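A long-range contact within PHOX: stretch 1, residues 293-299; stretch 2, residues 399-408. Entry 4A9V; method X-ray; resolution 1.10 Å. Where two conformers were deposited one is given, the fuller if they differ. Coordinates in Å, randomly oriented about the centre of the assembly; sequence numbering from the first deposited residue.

Stretch 1, residues 293-299: ERGEFIY
Stretch 2 399-408: YCTLTNNAKR

The touching parts run in roughly opposed directions, 151° apart when CA 294 to 298 is set against CA 400 to 407. The register pairs R294 with N405 (CA to CA 5.8 Å) and I298 with C400 (CA to CA 9.0 Å), so the backbones splay apart toward I298. In stretch 1 a type II turn spans E293 to E296, closed by a hydrogen bond from E296 N to E293 O (3.1 Å). R294 (phi/psi -57/126) leads into G295 (80/13), whose positive phi favours glycine; beyond this corner the chain extends into the strand at I298 (-111/135) and Y299. Stretch 2 continues a strand that begins earlier in the chain and runs to L402, followed by loop and a type I turn from N405 to R408, with A406 at -62/-19, K407 at -97/0 and R408 N hydrogen-bonded to N405 O (3.1 Å).

No direct hydrogen bond joins the stretches. At the strand end, I298 (m, t) and C400 (t) point toward each other and bring I298 CD1 within 3.9 Å of C400 SG; the end of L402 (m, t) adds an apolar contact, I298 CD1 to L402 CD2 at 4.5 Å. These side chains bridge the wide backbone gap.

At the other end R294 (chi1 m, chi2 t, chi3 -92°) lies across the second turn, with R294 CD 3.2 Å from N405 OD1. N405 OD1 accepts a hydrogen bond from K407 N (2.9 Å), tying the N405 side chain (t, chi2 3°) to its own turn. The extended K407 places CD 3.8 Å from R294 NE, obliquely to the guanidinium. Water supplies the polar links: water 1 accepts from R294 NH1 (3.1 Å) and A406 N (2.9 Å) and donates to N404 OD1 (2.7 Å), while water 2 accepts from R294 NE (3.0 Å) and, weakly, from K407 NZ (3.3 Å).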

ATOM      1  N   GLU A 293       7.220   8.804  -0.366  1.00  7.07           N
ATOM      2  CA  GLU A 293       7.438  10.156   0.107  1.00  7.73           C
ATOM      3  C   GLU A 293       8.019  10.939  -1.061  1.00  7.40           C
ATOM      4  O   GLU A 293       8.654  10.359  -1.945  1.00  8.79           O
ATOM      5  CB  GLU A 293       8.382  10.144   1.312  1.00  8.75           C
ATOM      6  CG  GLU A 293       8.548  11.497   1.974  1.00 11.61           C
ATOM      7  CD  GLU A 293       9.233  11.437   3.328  1.00 11.74           C
ATOM      8  OE1 GLU A 293       9.094  10.435   4.061  1.00 10.40           O
ATOM      9  OE2 GLU A 293       9.885  12.442   3.680  1.00 16.33           O
ATOM     10  N   ARG A 294       7.739  12.237  -1.111  1.00  7.97           N
ATOM     11  CA  ARG A 294       8.240  13.068  -2.199  1.00  8.33           C
ATOM     12  C   ARG A 294       9.759  12.959  -2.241  1.00  7.84           C
ATOM     13  O   ARG A 294      10.427  13.220  -1.249  1.00  9.58           O
ATOM     14  CB  ARG A 294       7.838  14.528  -2.008  1.00  8.85           C
ATOM     15  CG  ARG A 294       6.354  14.788  -2.169  1.00 10.70           C
ATOM     16  CD  ARG A 294       6.042  16.261  -1.971  1.00 12.48           C
ATOM     17  NE  ARG A 294       5.705  16.563  -0.588  1.00 33.41           N
ATOM     18  CZ  ARG A 294       4.476  16.490  -0.095  0.50 35.42           C
ATOM     19  NH1 ARG A 294       3.462  16.170  -0.891  1.00 55.43           N
ATOM     20  NH2 ARG A 294       4.294  16.540   1.215  1.00 33.24           N
ATOM     21  N   GLY A 295      10.302  12.611  -3.401  1.00  7.43           N
ATOM     22  CA  GLY A 295      11.738  12.564  -3.583  1.00  7.99           C
ATOM     23  C   GLY A 295      12.440  11.330  -3.042  1.00  7.83           C
ATOM     24  O   GLY A 295      13.670  11.309  -2.994  1.00  9.03           O
ATOM     25  N   GLU A 296      11.685  10.285  -2.695  1.00  7.34           N
ATOM     26  CA  GLU A 296      12.290   9.026  -2.247  1.00  7.28           C
ATOM     27  C   GLU A 296      12.279   7.986  -3.382  1.00  6.55           C
ATOM     28  O   GLU A 296      12.091   8.336  -4.555  1.00  7.25           O
ATOM     29  CB  GLU A 296      11.616   8.521  -0.967  1.00  6.96           C
ATOM     30  CG  GLU A 296      11.876   9.406   0.246  1.00  8.11           C
ATOM     31  CD  GLU A 296      13.305   9.394   0.780  1.00  8.51           C
ATOM     32  OE1 GLU A 296      14.163   8.597   0.344  1.00  8.52           O
ATOM     33  OE2 GLU A 296      13.553  10.163   1.731  1.00 12.74           O
ATOM     34  N   PHE A 297      12.657   6.748  -3.068  1.00  6.64           N
ATOM     35  CA  PHE A 297      13.180   5.831  -4.069  1.00  6.24           C
ATOM     36  C   PHE A 297      12.312   4.587  -4.298  1.00  6.45           C
ATOM     37  O   PHE A 297      11.370   4.290  -3.548  1.00  6.75           O
ATOM     38  CB  PHE A 297      14.594   5.394  -3.690  1.00  6.66           C
ATOM     39  CG  PHE A 297      15.514   6.538  -3.344  1.00  6.98           C
ATOM     40  CD1 PHE A 297      15.644   7.620  -4.198  1.00  7.24           C
ATOM     41  CD2 PHE A 297      16.288   6.509  -2.188  1.00  7.57           C
ATOM     42  CE1 PHE A 297      16.545   8.631  -3.926  1.00  8.63           C
ATOM     43  CE2 PHE A 297      17.159   7.546  -1.890  1.00  8.47           C
ATOM     44  CZ  PHE A 297      17.274   8.615  -2.754  1.00  8.58           C
ATOM     45  N   ILE A 298      12.674   3.851  -5.349  1.00  6.44           N
ATOM     46  CA  ILE A 298      12.123   2.533  -5.663  1.00  6.27           C
ATOM     47  C   ILE A 298      13.207   1.478  -5.442  1.00  7.36           C
ATOM     48  O   ILE A 298      14.350   1.646  -5.866  1.00  7.05           O
ATOM     49  CB  ILE A 298      11.631   2.491  -7.125  1.00  6.61           C
ATOM     50  CG1 ILE A 298      10.469   3.471  -7.316  1.00  6.99           C
ATOM     51  CG2 ILE A 298      11.220   1.076  -7.517  1.00  8.50           C
ATOM     52  CD1 ILE A 298      10.125   3.753  -8.762  1.00  7.46           C
ATOM     53  N   TYR A 299      12.818   0.391  -4.782  1.00  6.88           N
ATOM     54  CA  TYR A 299      13.727  -0.660  -4.325  1.00  7.14           C
ATOM     55  C   TYR A 299      13.341  -2.026  -4.912  1.00  6.23           C
ATOM     56  O   TYR A 299      12.225  -2.231  -5.396  1.00  6.62           O
ATOM     57  CB  TYR A 299      13.726  -0.753  -2.793  1.00  6.47           C
ATOM     58  CG  TYR A 299      14.197   0.496  -2.085  1.00  6.71           C
ATOM     59  CD1 TYR A 299      13.346   1.584  -1.904  1.00  6.54           C
ATOM     60  CD2 TYR A 299      15.460   0.557  -1.508  1.00  6.77           C
ATOM     61  CE1 TYR A 299      13.766   2.715  -1.222  1.00  6.84           C
ATOM     62  CE2 TYR A 299      15.872   1.671  -0.798  1.00  7.88           C
ATOM     63  CZ  TYR A 299      15.031   2.746  -0.666  1.00  7.34           C
ATOM     64  OH  TYR A 299      15.476   3.836   0.046  1.00  7.70           O
ATOM     65  N   TYR A 399       4.922  -2.106 -13.331  1.00  6.00           N
ATOM     66  CA  TYR A 399       4.231  -0.817 -13.355  1.00  6.29           C
ATOM     67  C   TYR A 399       4.229  -0.243 -11.949  1.00  6.23           C
ATOM     68  O   TYR A 399       4.011  -0.975 -10.980  1.00  7.15           O
ATOM     69  CB  TYR A 399       2.781  -0.996 -13.820  1.00  6.78           C
ATOM     70  CG  TYR A 399       2.641  -1.528 -15.226  1.00  6.82           C
ATOM     71  CD1 TYR A 399       2.947  -2.850 -15.528  1.00  7.11           C
ATOM     72  CD2 TYR A 399       2.177  -0.719 -16.250  1.00  7.36           C
ATOM     73  CE1 TYR A 399       2.885  -3.322 -16.825  1.00  7.47           C
ATOM     74  CE2 TYR A 399       2.075  -1.190 -17.541  1.00  7.92           C
ATOM     75  CZ  TYR A 399       2.431  -2.488 -17.832  1.00  7.66           C
ATOM     76  OH  TYR A 399       2.383  -2.912 -19.135  1.00  8.98           O
ATOM     77  N   CYS A 400       4.476   1.060 -11.834  1.00  6.41           N
ATOM     78  CA  CYS A 400       4.580   1.732 -10.549  1.00  6.38           C
ATOM     79  C   CYS A 400       3.885   3.083 -10.660  1.00  6.22           C
ATOM     80  O   CYS A 400       4.204   3.882 -11.544  1.00  7.07           O
ATOM     81  CB  CYS A 400       6.059   1.961 -10.214  1.00  7.80           C
ATOM     82  SG  CYS A 400       6.373   2.761  -8.625  1.00  8.78           S
ATOM     83  N   THR A 401       2.967   3.367  -9.743  1.00  6.04           N
ATOM     84  CA  THR A 401       2.397   4.702  -9.696  1.00  6.16           C
ATOM     85  C   THR A 401       3.372   5.673  -9.036  1.00  6.61           C
ATOM     86  O   THR A 401       4.086   5.327  -8.086  1.00  7.12           O
ATOM     87  CB  THR A 401       1.050   4.715  -8.962  1.00  6.50           C
ATOM     88  OG1 THR A 401       1.215   4.120  -7.676  1.00  7.03           O
ATOM     89  CG2 THR A 401      -0.009   3.970  -9.751  1.00  6.85           C
ATOM     90  N   LEU A 402       3.423   6.873  -9.594  1.00  6.05           N
ATOM     91  CA  LEU A 402       4.147   7.994  -9.021  1.00  5.89           C
ATOM     92  C   LEU A 402       3.086   9.064  -8.803  1.00  6.52           C
ATOM     93  O   LEU A 402       2.608   9.688  -9.761  1.00  7.15           O
ATOM     94  CB  LEU A 402       5.227   8.463 -10.004  1.00  6.69           C
ATOM     95  CG  LEU A 402       6.299   7.430 -10.383  1.00  7.19           C
ATOM     96  CD1 LEU A 402       7.217   7.986 -11.463  1.00  7.41           C
ATOM     97  CD2 LEU A 402       7.101   7.050  -9.145  1.00  9.19           C
ATOM     98  N   THR A 403       2.545   9.103  -7.590  1.00  6.48           N
ATOM     99  CA  THR A 403       1.189   9.588  -7.430  1.00  6.08           C
ATOM    100  C   THR A 403       1.073  11.100  -7.678  1.00  6.82           C
ATOM    101  O   THR A 403       0.082  11.564  -8.236  1.00  7.25           O
ATOM    102  CB  THR A 403       0.586   9.148  -6.078  1.00  6.78           C
ATOM    103  OG1 THR A 403      -0.833   9.311  -6.135  1.00  7.09           O
ATOM    104  CG2 THR A 403       1.130   9.931  -4.901  1.00  7.21           C
ATOM    105  N   ASN A 404       2.090  11.846  -7.250  1.00  6.85           N
ATOM    106  CA  ASN A 404       2.223  13.285  -7.487  1.00  7.83           C
ATOM    107  C   ASN A 404       3.494  13.757  -6.773  1.00  8.00           C
ATOM    108  O   ASN A 404       4.155  12.969  -6.083  1.00  8.26           O
ATOM    109  CB  ASN A 404       0.984  14.061  -7.007  1.00  7.85           C
ATOM    110  CG  ASN A 404       0.586  13.725  -5.584  1.00  8.80           C
ATOM    111  OD1 ASN A 404       1.365  13.903  -4.643  1.00  9.16           O
ATOM    112  ND2 ASN A 404      -0.661  13.286  -5.410  1.00  9.45           N
ATOM    113  N   ASN A 405       3.887  15.006  -6.995  1.00  8.02           N
ATOM    114  CA  ASN A 405       4.988  15.604  -6.250  1.00  7.47           C
ATOM    115  C   ASN A 405       5.008  17.101  -6.468  1.00  8.22           C
ATOM    116  O   ASN A 405       5.620  17.608  -7.409  1.00  8.54           O
ATOM    117  CB  ASN A 405       6.327  15.003  -6.669  1.00  7.95           C
ATOM    118  CG  ASN A 405       7.484  15.546  -5.863  1.00  7.95           C
ATOM    119  OD1 ASN A 405       7.293  16.346  -4.948  1.00  8.62           O
ATOM    120  ND2 ASN A 405       8.678  15.034  -6.126  1.00  8.88           N
ATOM    121  N   ALA A 406       4.357  17.804  -5.559  1.00  9.35           N
ATOM    122  CA  ALA A 406       4.258  19.249  -5.636  1.00 11.54           C
ATOM    123  C   ALA A 406       5.633  19.924  -5.554  1.00 10.74           C
ATOM    124  O   ALA A 406       5.769  21.091  -5.927  1.00 13.08           O
ATOM    125  CB  ALA A 406       3.351  19.754  -4.525  1.00 16.49           C
ATOM    126  N   LYS A 407       6.635  19.202  -5.051  1.00 10.35           N
ATOM    127  CA  LYS A 407       7.954  19.800  -4.884  0.50 10.24           C
ATOM    128  C   LYS A 407       8.914  19.489  -6.030  1.00  9.60           C
ATOM    129  O   LYS A 407      10.041  19.971  -6.039  1.00 11.75           O
ATOM    130  CB  LYS A 407       8.583  19.362  -3.560  0.50 10.34           C
ATOM    131  CG  LYS A 407       7.841  19.819  -2.313  0.50 11.00           C
ATOM    132  CD  LYS A 407       8.449  19.174  -1.076  0.50 19.23           C
ATOM    133  CE  LYS A 407       8.077  19.910   0.200  0.50 18.17           C
ATOM    134  NZ  LYS A 407       8.994  19.556   1.319  0.50 25.85           N
ATOM    135  N   ARG A 408       8.469  18.734  -7.029  1.00  9.54           N
ATOM    136  CA  ARG A 408       9.321  18.499  -8.190  1.00  8.70           C
ATOM    137  C   ARG A 408       9.719  19.832  -8.827  1.00  9.91           C
ATOM    138  O   ARG A 408       8.889  20.724  -8.995  1.00 10.01           O
ATOM    139  CB  ARG A 408       8.616  17.602  -9.203  1.00  8.33           C
ATOM    140  CG  ARG A 408       9.414  17.299 -10.469  1.00  8.45           C
ATOM    141  CD  ARG A 408      10.743  16.601 -10.216  1.00  8.92           C
ATOM    142  NE  ARG A 408      10.577  15.350  -9.480  1.00  8.23           N
ATOM    143  CZ  ARG A 408      11.569  14.521  -9.172  1.00  8.69           C
ATOM    144  NH1 ARG A 408      12.825  14.840  -9.447  1.00  9.63           N
ATOM    145  NH2 ARG A 408      11.304  13.389  -8.534  1.00  8.57           N
TER
HETATM  146  O   HOH W   1       2.662  16.194  -3.880  1.00 14.03           O
HETATM  147  O   HOH W   2       7.960  16.382   1.383  1.00 77.27           O